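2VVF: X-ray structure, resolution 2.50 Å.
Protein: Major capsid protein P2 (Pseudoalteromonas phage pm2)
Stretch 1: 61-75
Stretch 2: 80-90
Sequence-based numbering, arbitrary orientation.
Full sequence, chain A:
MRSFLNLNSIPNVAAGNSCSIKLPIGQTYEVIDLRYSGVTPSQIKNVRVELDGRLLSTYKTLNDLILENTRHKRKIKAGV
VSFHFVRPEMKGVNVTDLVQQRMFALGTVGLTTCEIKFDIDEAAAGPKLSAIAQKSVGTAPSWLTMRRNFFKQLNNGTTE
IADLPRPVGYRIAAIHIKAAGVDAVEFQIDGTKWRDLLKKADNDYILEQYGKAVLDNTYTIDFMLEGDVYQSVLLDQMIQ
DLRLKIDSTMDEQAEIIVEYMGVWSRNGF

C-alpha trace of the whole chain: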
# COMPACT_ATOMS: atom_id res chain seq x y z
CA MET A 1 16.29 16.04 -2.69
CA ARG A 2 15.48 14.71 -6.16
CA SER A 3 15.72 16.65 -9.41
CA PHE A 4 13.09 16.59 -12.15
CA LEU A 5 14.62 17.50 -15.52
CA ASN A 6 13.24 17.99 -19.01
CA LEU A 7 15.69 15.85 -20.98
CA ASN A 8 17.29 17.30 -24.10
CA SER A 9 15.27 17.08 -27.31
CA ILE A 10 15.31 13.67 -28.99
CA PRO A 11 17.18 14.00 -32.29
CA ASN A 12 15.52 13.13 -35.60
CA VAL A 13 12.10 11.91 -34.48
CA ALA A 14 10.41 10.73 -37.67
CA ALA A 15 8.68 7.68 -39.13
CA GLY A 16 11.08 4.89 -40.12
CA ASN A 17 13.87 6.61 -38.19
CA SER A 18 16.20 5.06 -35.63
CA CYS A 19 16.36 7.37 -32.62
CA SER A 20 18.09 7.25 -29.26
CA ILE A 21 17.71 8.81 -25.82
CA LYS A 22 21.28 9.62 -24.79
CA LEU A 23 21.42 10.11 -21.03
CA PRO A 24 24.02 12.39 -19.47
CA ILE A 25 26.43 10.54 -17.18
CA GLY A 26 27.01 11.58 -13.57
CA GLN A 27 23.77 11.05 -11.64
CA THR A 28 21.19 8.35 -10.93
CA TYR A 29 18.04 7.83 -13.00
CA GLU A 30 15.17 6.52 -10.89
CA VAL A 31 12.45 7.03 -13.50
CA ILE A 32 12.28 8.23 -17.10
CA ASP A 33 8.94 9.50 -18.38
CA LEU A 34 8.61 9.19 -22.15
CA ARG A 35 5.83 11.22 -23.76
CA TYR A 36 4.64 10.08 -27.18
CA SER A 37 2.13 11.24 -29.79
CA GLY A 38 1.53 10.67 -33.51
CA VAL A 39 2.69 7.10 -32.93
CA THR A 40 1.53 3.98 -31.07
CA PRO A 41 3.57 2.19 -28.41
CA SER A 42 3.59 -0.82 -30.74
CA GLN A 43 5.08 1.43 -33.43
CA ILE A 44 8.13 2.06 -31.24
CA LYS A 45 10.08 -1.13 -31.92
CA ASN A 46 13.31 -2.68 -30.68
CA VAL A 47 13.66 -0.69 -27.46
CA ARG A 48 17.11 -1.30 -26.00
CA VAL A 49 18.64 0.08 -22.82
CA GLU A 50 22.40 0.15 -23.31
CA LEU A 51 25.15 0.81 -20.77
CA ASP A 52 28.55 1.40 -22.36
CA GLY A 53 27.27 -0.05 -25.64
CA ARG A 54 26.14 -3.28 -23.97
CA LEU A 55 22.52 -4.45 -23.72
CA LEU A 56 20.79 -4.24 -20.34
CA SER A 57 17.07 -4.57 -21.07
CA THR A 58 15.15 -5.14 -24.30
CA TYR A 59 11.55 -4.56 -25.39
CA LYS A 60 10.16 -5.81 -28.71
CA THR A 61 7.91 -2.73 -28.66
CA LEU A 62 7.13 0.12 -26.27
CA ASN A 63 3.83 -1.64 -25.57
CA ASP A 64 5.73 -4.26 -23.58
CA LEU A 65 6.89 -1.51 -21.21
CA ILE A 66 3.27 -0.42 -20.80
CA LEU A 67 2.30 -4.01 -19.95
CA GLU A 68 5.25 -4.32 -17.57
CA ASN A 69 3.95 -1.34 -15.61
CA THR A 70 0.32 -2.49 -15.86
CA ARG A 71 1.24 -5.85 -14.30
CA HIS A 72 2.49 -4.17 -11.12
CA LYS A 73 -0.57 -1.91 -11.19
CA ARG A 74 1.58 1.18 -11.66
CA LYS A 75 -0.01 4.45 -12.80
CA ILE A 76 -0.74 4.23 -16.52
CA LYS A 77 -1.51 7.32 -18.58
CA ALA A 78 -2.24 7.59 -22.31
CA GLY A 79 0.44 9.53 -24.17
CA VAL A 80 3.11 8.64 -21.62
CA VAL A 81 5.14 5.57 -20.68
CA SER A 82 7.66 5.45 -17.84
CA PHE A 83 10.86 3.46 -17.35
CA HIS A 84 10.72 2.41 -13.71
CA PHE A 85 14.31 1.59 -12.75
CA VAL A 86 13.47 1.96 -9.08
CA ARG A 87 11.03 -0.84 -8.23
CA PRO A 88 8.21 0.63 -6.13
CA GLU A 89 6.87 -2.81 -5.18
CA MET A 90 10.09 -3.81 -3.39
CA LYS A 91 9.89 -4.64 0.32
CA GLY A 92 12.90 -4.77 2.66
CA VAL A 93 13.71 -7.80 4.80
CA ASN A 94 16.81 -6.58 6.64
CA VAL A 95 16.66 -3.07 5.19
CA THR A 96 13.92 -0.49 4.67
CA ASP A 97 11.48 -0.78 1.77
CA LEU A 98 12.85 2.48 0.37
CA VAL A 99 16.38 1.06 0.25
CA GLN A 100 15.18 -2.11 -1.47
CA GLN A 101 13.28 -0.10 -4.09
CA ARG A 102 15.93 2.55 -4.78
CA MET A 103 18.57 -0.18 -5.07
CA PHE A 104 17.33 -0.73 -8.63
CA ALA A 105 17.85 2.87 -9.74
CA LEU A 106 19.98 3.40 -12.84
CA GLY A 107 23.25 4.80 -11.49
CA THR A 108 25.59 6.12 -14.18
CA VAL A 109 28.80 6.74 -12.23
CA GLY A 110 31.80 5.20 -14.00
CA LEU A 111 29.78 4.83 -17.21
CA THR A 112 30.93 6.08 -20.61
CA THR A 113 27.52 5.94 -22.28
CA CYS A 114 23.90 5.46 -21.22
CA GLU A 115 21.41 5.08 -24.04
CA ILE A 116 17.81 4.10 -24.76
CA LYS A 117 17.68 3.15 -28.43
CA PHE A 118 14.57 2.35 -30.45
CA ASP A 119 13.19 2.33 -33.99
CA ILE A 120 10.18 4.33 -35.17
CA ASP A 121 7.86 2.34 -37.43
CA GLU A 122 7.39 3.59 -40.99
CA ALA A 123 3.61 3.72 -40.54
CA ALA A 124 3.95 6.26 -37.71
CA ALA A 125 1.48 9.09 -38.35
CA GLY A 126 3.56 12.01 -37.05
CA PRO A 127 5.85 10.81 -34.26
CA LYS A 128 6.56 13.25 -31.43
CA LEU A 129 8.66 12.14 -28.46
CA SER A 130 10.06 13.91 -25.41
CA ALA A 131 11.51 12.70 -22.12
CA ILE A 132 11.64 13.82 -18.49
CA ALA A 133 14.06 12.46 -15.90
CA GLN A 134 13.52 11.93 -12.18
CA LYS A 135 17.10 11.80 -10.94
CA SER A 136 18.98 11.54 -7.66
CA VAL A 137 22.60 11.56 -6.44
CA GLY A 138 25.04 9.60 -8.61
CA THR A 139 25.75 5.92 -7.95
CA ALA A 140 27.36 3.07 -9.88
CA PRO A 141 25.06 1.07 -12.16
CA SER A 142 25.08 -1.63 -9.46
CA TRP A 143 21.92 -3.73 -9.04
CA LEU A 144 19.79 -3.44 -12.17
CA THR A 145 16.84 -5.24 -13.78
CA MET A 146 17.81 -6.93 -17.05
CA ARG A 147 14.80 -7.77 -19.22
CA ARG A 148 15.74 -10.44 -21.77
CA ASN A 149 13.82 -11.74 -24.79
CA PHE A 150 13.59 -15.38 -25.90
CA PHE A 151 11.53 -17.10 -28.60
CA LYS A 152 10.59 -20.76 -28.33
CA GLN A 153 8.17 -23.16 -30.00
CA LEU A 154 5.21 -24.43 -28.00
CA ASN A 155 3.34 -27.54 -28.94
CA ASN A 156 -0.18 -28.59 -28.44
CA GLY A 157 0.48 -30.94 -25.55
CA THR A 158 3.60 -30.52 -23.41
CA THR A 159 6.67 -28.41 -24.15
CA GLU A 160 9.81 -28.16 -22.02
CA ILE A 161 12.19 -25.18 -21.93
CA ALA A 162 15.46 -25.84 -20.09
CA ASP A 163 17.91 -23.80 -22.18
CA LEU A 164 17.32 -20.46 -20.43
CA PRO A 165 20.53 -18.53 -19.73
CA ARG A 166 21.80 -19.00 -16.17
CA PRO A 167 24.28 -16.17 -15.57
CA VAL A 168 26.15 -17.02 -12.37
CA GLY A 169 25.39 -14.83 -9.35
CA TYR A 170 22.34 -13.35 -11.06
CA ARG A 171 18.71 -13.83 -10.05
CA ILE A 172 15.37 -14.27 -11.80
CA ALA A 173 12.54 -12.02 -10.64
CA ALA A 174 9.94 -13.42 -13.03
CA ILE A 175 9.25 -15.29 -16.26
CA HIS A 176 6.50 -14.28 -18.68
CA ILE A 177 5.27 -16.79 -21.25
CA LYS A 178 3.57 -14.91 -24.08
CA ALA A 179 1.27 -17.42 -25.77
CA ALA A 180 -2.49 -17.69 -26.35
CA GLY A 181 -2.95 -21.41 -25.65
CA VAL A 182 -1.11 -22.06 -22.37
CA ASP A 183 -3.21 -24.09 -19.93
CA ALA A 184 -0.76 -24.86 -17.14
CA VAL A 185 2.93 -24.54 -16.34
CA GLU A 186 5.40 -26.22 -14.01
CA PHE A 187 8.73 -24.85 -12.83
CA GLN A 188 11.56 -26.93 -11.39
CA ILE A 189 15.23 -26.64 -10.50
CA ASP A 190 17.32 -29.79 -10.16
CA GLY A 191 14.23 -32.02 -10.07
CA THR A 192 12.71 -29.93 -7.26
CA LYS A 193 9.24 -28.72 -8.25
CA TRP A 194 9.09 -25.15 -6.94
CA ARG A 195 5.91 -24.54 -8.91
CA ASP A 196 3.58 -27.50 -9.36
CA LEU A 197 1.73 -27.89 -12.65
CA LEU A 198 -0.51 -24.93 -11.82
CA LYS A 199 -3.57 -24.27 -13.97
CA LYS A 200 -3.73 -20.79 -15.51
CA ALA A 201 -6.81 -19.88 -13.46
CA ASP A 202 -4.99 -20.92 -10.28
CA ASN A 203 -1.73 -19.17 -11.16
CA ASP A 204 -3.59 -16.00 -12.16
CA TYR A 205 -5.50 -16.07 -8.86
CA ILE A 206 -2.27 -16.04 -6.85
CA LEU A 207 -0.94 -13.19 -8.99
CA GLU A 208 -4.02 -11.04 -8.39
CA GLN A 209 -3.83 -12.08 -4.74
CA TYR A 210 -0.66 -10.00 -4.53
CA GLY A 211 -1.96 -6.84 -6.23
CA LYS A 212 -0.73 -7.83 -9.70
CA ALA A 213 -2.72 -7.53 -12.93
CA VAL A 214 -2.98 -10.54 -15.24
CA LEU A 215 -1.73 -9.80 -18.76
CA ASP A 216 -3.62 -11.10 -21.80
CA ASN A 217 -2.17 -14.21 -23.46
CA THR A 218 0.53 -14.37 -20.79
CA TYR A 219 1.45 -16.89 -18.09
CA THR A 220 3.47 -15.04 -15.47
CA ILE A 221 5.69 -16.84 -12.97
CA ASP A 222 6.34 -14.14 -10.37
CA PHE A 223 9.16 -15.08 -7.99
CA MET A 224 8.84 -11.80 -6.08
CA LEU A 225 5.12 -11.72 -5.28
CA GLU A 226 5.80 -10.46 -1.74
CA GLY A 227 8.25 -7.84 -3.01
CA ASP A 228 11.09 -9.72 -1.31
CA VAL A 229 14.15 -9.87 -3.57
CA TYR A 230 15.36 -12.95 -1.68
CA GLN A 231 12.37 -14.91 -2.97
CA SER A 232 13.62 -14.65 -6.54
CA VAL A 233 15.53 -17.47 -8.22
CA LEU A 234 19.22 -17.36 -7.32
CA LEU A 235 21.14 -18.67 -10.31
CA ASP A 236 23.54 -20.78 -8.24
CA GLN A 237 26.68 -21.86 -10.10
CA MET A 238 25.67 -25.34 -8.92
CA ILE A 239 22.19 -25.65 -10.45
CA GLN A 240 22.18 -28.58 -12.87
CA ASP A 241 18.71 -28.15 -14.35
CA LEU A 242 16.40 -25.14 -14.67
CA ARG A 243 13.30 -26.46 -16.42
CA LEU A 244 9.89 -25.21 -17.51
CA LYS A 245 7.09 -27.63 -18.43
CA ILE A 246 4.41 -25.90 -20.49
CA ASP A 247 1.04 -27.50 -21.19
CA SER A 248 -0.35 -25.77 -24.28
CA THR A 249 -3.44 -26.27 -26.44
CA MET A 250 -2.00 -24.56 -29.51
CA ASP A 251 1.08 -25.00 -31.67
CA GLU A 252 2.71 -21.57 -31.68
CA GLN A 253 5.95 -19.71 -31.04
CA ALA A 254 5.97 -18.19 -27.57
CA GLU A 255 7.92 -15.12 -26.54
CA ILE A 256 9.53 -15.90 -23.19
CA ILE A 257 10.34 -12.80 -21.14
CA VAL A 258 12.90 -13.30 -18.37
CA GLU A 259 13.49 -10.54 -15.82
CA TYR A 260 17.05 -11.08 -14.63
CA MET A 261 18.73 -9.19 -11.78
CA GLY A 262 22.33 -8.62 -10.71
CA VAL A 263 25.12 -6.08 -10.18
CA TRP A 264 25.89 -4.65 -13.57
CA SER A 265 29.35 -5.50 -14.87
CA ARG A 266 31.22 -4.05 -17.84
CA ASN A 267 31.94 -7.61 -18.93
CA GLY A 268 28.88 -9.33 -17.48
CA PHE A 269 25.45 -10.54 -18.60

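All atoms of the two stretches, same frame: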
# COMPACT_ATOMS: atom_id res chain seq x y z
N THR A 61 8.60 -3.99 -28.37
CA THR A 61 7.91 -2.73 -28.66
C THR A 61 7.66 -1.99 -27.35
O THR A 61 7.73 -2.58 -26.27
CB THR A 61 6.60 -2.95 -29.44
OG1 THR A 61 5.51 -3.11 -28.53
CG2 THR A 61 6.70 -4.17 -30.34
N LEU A 62 7.38 -0.70 -27.45
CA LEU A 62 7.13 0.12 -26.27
C LEU A 62 5.90 -0.35 -25.51
O LEU A 62 5.72 -0.03 -24.34
CB LEU A 62 6.99 1.60 -26.66
CG LEU A 62 7.25 2.61 -25.55
CD1 LEU A 62 8.68 2.48 -25.03
CD2 LEU A 62 6.98 4.03 -26.05
N ASN A 63 5.05 -1.12 -26.19
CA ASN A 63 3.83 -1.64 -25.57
C ASN A 63 4.14 -2.64 -24.47
O ASN A 63 3.35 -2.84 -23.55
CB ASN A 63 2.92 -2.28 -26.62
CG ASN A 63 1.55 -2.60 -26.08
OD1 ASN A 63 0.89 -1.75 -25.48
ND2 ASN A 63 1.10 -3.84 -26.27
N ASP A 64 5.30 -3.28 -24.57
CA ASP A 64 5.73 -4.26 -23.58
C ASP A 64 6.12 -3.56 -22.28
O ASP A 64 6.06 -4.15 -21.20
CB ASP A 64 6.89 -5.10 -24.11
CG ASP A 64 6.41 -6.27 -24.95
OD1 ASP A 64 6.32 -6.12 -26.19
OD2 ASP A 64 6.11 -7.34 -24.37
N LEU A 65 6.52 -2.29 -22.39
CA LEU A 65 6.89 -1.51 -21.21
C LEU A 65 5.61 -1.06 -20.52
O LEU A 65 5.56 -0.93 -19.29
CB LEU A 65 7.73 -0.30 -21.62
CG LEU A 65 8.12 0.66 -20.48
CD1 LEU A 65 9.03 -0.03 -19.47
CD2 LEU A 65 8.78 1.91 -21.03
N ILE A 66 4.57 -0.83 -21.32
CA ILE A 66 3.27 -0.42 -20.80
C ILE A 66 2.65 -1.59 -20.03
O ILE A 66 2.03 -1.40 -18.98
CB ILE A 66 2.33 0.04 -21.93
CG1 ILE A 66 2.77 1.40 -22.47
CG2 ILE A 66 0.89 0.08 -21.45
CD1 ILE A 66 2.01 1.84 -23.70
N LEU A 67 2.82 -2.79 -20.56
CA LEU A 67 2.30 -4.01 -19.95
C LEU A 67 3.09 -4.35 -18.69
O LEU A 67 2.54 -4.86 -17.71
CB LEU A 67 2.33 -5.17 -20.94
CG LEU A 67 1.44 -4.98 -22.17
CD1 LEU A 67 1.57 -6.16 -23.12
CD2 LEU A 67 -0.00 -4.77 -21.76
N GLU A 68 4.39 -4.07 -18.72
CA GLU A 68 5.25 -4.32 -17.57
C GLU A 68 4.78 -3.49 -16.38
O GLU A 68 4.74 -3.98 -15.25
CB GLU A 68 6.70 -3.96 -17.92
CG GLU A 68 7.61 -3.79 -16.71
CD GLU A 68 9.06 -3.61 -17.11
OE1 GLU A 68 9.53 -4.37 -17.98
OE2 GLU A 68 9.72 -2.70 -16.57
N ASN A 69 4.42 -2.24 -16.65
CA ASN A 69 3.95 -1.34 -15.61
C ASN A 69 2.53 -1.70 -15.17
O ASN A 69 2.20 -1.62 -13.99
CB ASN A 69 4.00 0.11 -16.09
CG ASN A 69 5.41 0.60 -16.33
OD1 ASN A 69 6.36 0.14 -15.69
ND2 ASN A 69 5.57 1.55 -17.25
N THR A 70 1.70 -2.10 -16.13
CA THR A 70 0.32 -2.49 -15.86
C THR A 70 0.27 -3.69 -14.91
O THR A 70 -0.58 -3.75 -14.02
CB THR A 70 -0.45 -2.78 -17.16
OG1 THR A 70 -0.37 -1.65 -18.03
CG2 THR A 70 -1.91 -3.08 -16.86
N ARG A 71 1.17 -4.64 -15.12
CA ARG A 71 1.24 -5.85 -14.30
C ARG A 71 1.41 -5.55 -12.81
O ARG A 71 0.83 -6.23 -11.97
CB ARG A 71 2.36 -6.76 -14.78
CG ARG A 71 2.09 -8.24 -14.53
CD ARG A 71 3.31 -9.07 -14.88
NE ARG A 71 4.40 -8.86 -13.93
CZ ARG A 71 4.41 -9.31 -12.68
NH1 ARG A 71 3.38 -10.00 -12.22
NH2 ARG A 71 5.45 -9.06 -11.90
N HIS A 72 2.23 -4.55 -12.50
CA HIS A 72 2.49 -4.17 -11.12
C HIS A 72 1.45 -3.17 -10.63
O HIS A 72 1.53 -2.67 -9.51
CB HIS A 72 3.89 -3.57 -10.98
CG HIS A 72 4.99 -4.55 -11.22
ND1 HIS A 72 5.28 -5.56 -10.33
CD2 HIS A 72 5.88 -4.67 -12.23
CE1 HIS A 72 6.31 -6.26 -10.79
NE2 HIS A 72 6.68 -5.75 -11.94
N LYS A 73 0.49 -2.86 -11.50
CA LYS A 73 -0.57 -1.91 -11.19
C LYS A 73 -0.01 -0.52 -10.96
O LYS A 73 -0.48 0.21 -10.09
CB LYS A 73 -1.37 -2.37 -9.97
CG LYS A 73 -2.21 -3.61 -10.22
CD LYS A 73 -3.59 -3.47 -9.61
CE LYS A 73 -4.45 -4.68 -9.92
NZ LYS A 73 -5.28 -5.07 -8.75
N ARG A 74 0.99 -0.15 -11.75
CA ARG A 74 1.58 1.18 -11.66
C ARG A 74 0.70 2.15 -12.44
O ARG A 74 -0.06 1.74 -13.32
CB ARG A 74 3.00 1.18 -12.23
CG ARG A 74 4.00 0.37 -11.43
CD ARG A 74 5.22 0.04 -12.27
NE ARG A 74 6.25 -0.65 -11.50
CZ ARG A 74 7.30 -1.25 -12.04
NH1 ARG A 74 7.46 -1.25 -13.35
NH2 ARG A 74 8.19 -1.86 -11.26
N LYS A 75 0.79 3.44 -12.12
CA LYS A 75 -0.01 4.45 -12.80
C LYS A 75 0.23 4.47 -14.31
O LYS A 75 1.35 4.70 -14.76
CB LYS A 75 0.24 5.83 -12.20
CG LYS A 75 -0.62 6.94 -12.80
CD LYS A 75 -2.08 6.54 -12.85
CE LYS A 75 -2.91 7.60 -13.55
NZ LYS A 75 -4.27 7.11 -13.91
N VAL A 80 1.89 8.71 -22.41
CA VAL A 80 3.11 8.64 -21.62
C VAL A 80 3.41 7.23 -21.13
O VAL A 80 2.51 6.49 -20.74
CB VAL A 80 3.09 9.63 -20.43
CG1 VAL A 80 4.51 9.92 -19.95
CG2 VAL A 80 2.38 10.92 -20.82
N VAL A 81 4.69 6.88 -21.15
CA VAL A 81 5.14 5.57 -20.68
C VAL A 81 6.44 5.78 -19.91
O VAL A 81 7.37 6.43 -20.39
CB VAL A 81 5.29 4.56 -21.83
CG1 VAL A 81 6.46 4.93 -22.73
CG2 VAL A 81 5.45 3.15 -21.28
N SER A 82 6.50 5.26 -18.69
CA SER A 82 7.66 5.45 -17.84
C SER A 82 8.57 4.23 -17.73
O SER A 82 8.12 3.09 -17.77
CB SER A 82 7.23 5.90 -16.44
OG SER A 82 6.41 7.05 -16.50
N PHE A 83 9.86 4.50 -17.54
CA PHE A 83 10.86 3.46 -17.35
C PHE A 83 11.14 3.45 -15.86
O PHE A 83 11.87 4.30 -15.35
CB PHE A 83 12.14 3.80 -18.10
CG PHE A 83 12.06 3.59 -19.59
CD1 PHE A 83 12.59 2.46 -20.17
CD2 PHE A 83 11.47 4.54 -20.40
CE1 PHE A 83 12.52 2.27 -21.54
CE2 PHE A 83 11.40 4.36 -21.77
CZ PHE A 83 11.93 3.22 -22.34
N HIS A 84 10.54 2.50 -15.15
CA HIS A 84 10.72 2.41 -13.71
C HIS A 84 11.96 1.59 -13.35
O HIS A 84 11.90 0.36 -13.26
CB HIS A 84 9.49 1.79 -13.04
CG HIS A 84 8.28 2.67 -13.08
ND1 HIS A 84 7.96 3.55 -12.07
CD2 HIS A 84 7.30 2.80 -14.01
CE1 HIS A 84 6.85 4.18 -12.37
NE2 HIS A 84 6.42 3.75 -13.54
N PHE A 85 13.08 2.28 -13.14
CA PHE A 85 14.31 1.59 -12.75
C PHE A 85 14.19 1.24 -11.28
O PHE A 85 14.45 0.10 -10.88
CB PHE A 85 15.52 2.47 -13.03
CG PHE A 85 15.71 2.78 -14.49
CD1 PHE A 85 16.09 1.79 -15.37
CD2 PHE A 85 15.41 4.04 -14.99
CE1 PHE A 85 16.23 2.06 -16.72
CE2 PHE A 85 15.54 4.31 -16.34
CZ PHE A 85 15.95 3.32 -17.21
N VAL A 86 13.72 2.19 -10.49
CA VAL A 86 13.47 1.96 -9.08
C VAL A 86 12.17 1.15 -9.03
O VAL A 86 11.17 1.53 -9.64
CB VAL A 86 13.31 3.29 -8.32
CG1 VAL A 86 12.60 3.07 -6.99
CG2 VAL A 86 14.67 3.95 -8.11
N ARG A 87 12.21 0.02 -8.33
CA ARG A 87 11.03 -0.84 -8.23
C ARG A 87 10.21 -0.51 -6.99
O ARG A 87 10.58 -0.86 -5.87
CB ARG A 87 11.44 -2.32 -8.26
CG ARG A 87 12.24 -2.69 -9.50
CD ARG A 87 12.52 -4.18 -9.56
NE ARG A 87 11.30 -4.95 -9.78
CZ ARG A 87 11.07 -5.72 -10.84
NH1 ARG A 87 11.99 -5.83 -11.79
NH2 ARG A 87 9.93 -6.39 -10.95
N PRO A 88 9.09 0.18 -7.21
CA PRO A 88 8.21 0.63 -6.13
C PRO A 88 7.57 -0.48 -5.30
O PRO A 88 7.11 -0.24 -4.18
CB PRO A 88 7.12 1.42 -6.87
CG PRO A 88 7.69 1.71 -8.23
CD PRO A 88 8.58 0.55 -8.53
N GLU A 89 7.50 -1.69 -5.86
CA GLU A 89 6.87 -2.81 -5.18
C GLU A 89 7.81 -3.54 -4.22
O GLU A 89 7.39 -4.43 -3.47
CB GLU A 89 6.30 -3.80 -6.20
CG GLU A 89 5.31 -3.18 -7.17
CD GLU A 89 5.98 -2.37 -8.26
OE1 GLU A 89 7.19 -2.58 -8.51
OE2 GLU A 89 5.30 -1.51 -8.86
N MET A 90 9.09 -3.17 -4.24
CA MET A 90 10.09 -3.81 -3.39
C MET A 90 9.81 -3.61 -1.90
O MET A 90 9.39 -2.54 -1.47
CB MET A 90 11.49 -3.31 -3.73
CG MET A 90 11.93 -3.61 -5.15
SD MET A 90 11.54 -5.29 -5.67
CE MET A 90 12.65 -6.24 -4.65
O HOH W 1 9.53 -0.15 -16.09
O HOH W 2 3.77 3.78 -17.58
O HOH W 3 8.15 -8.52 -12.33

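The helix formed by residues up to Arg71 crosses strand 80-84 at 69°, their axes approaching to 8.3 Å, and Ile66 lies opposite Val81 (CA to CA, 6.3 Å). At the start of the helix the contact is apolar. Leu62 and Leu65 both adopt chi1 t, chi2 p. This brings Leu65 CD2 within 3.6 Å of Val81 CG2 and sets it over the face of the Phe83 ring, 3.5 Å from the ring centroid, a CH-pi contact. Val81, chi1 p, directs CG1 to Leu62 CD2 (3.5 Å) and CG2 to Ile66 CG1 (3.4 Å). The CA-to-CB bond of Phe83 points away, yet its m rotamer returns the ring tip to the leucines.

One turn on, Asn69 (chi1 m) bonds through its amide: ND2 donates to Ser82 O (3.0 Å), while OD1 accepts from Arg74 NH1 (2.9 Å). A water joins Asn69 OD1 and Glu68 OE2 to His84 N.

Lys73, with positive phi, ends the helix in a Schellman motif, and the chain then leads into Arg74. Its nearly extended side chain, t from chi2 onward, passes CD over the His84 ring (4.0 Å to the centroid) and meets Glu89 in a two-pronged salt bridge, NE to OE2 at 2.9 Å and NH2 to OE1 at 3.0 Å. Glu89, chi2 p, folds its carboxylate back so that OE1 also lies over the His72 ring.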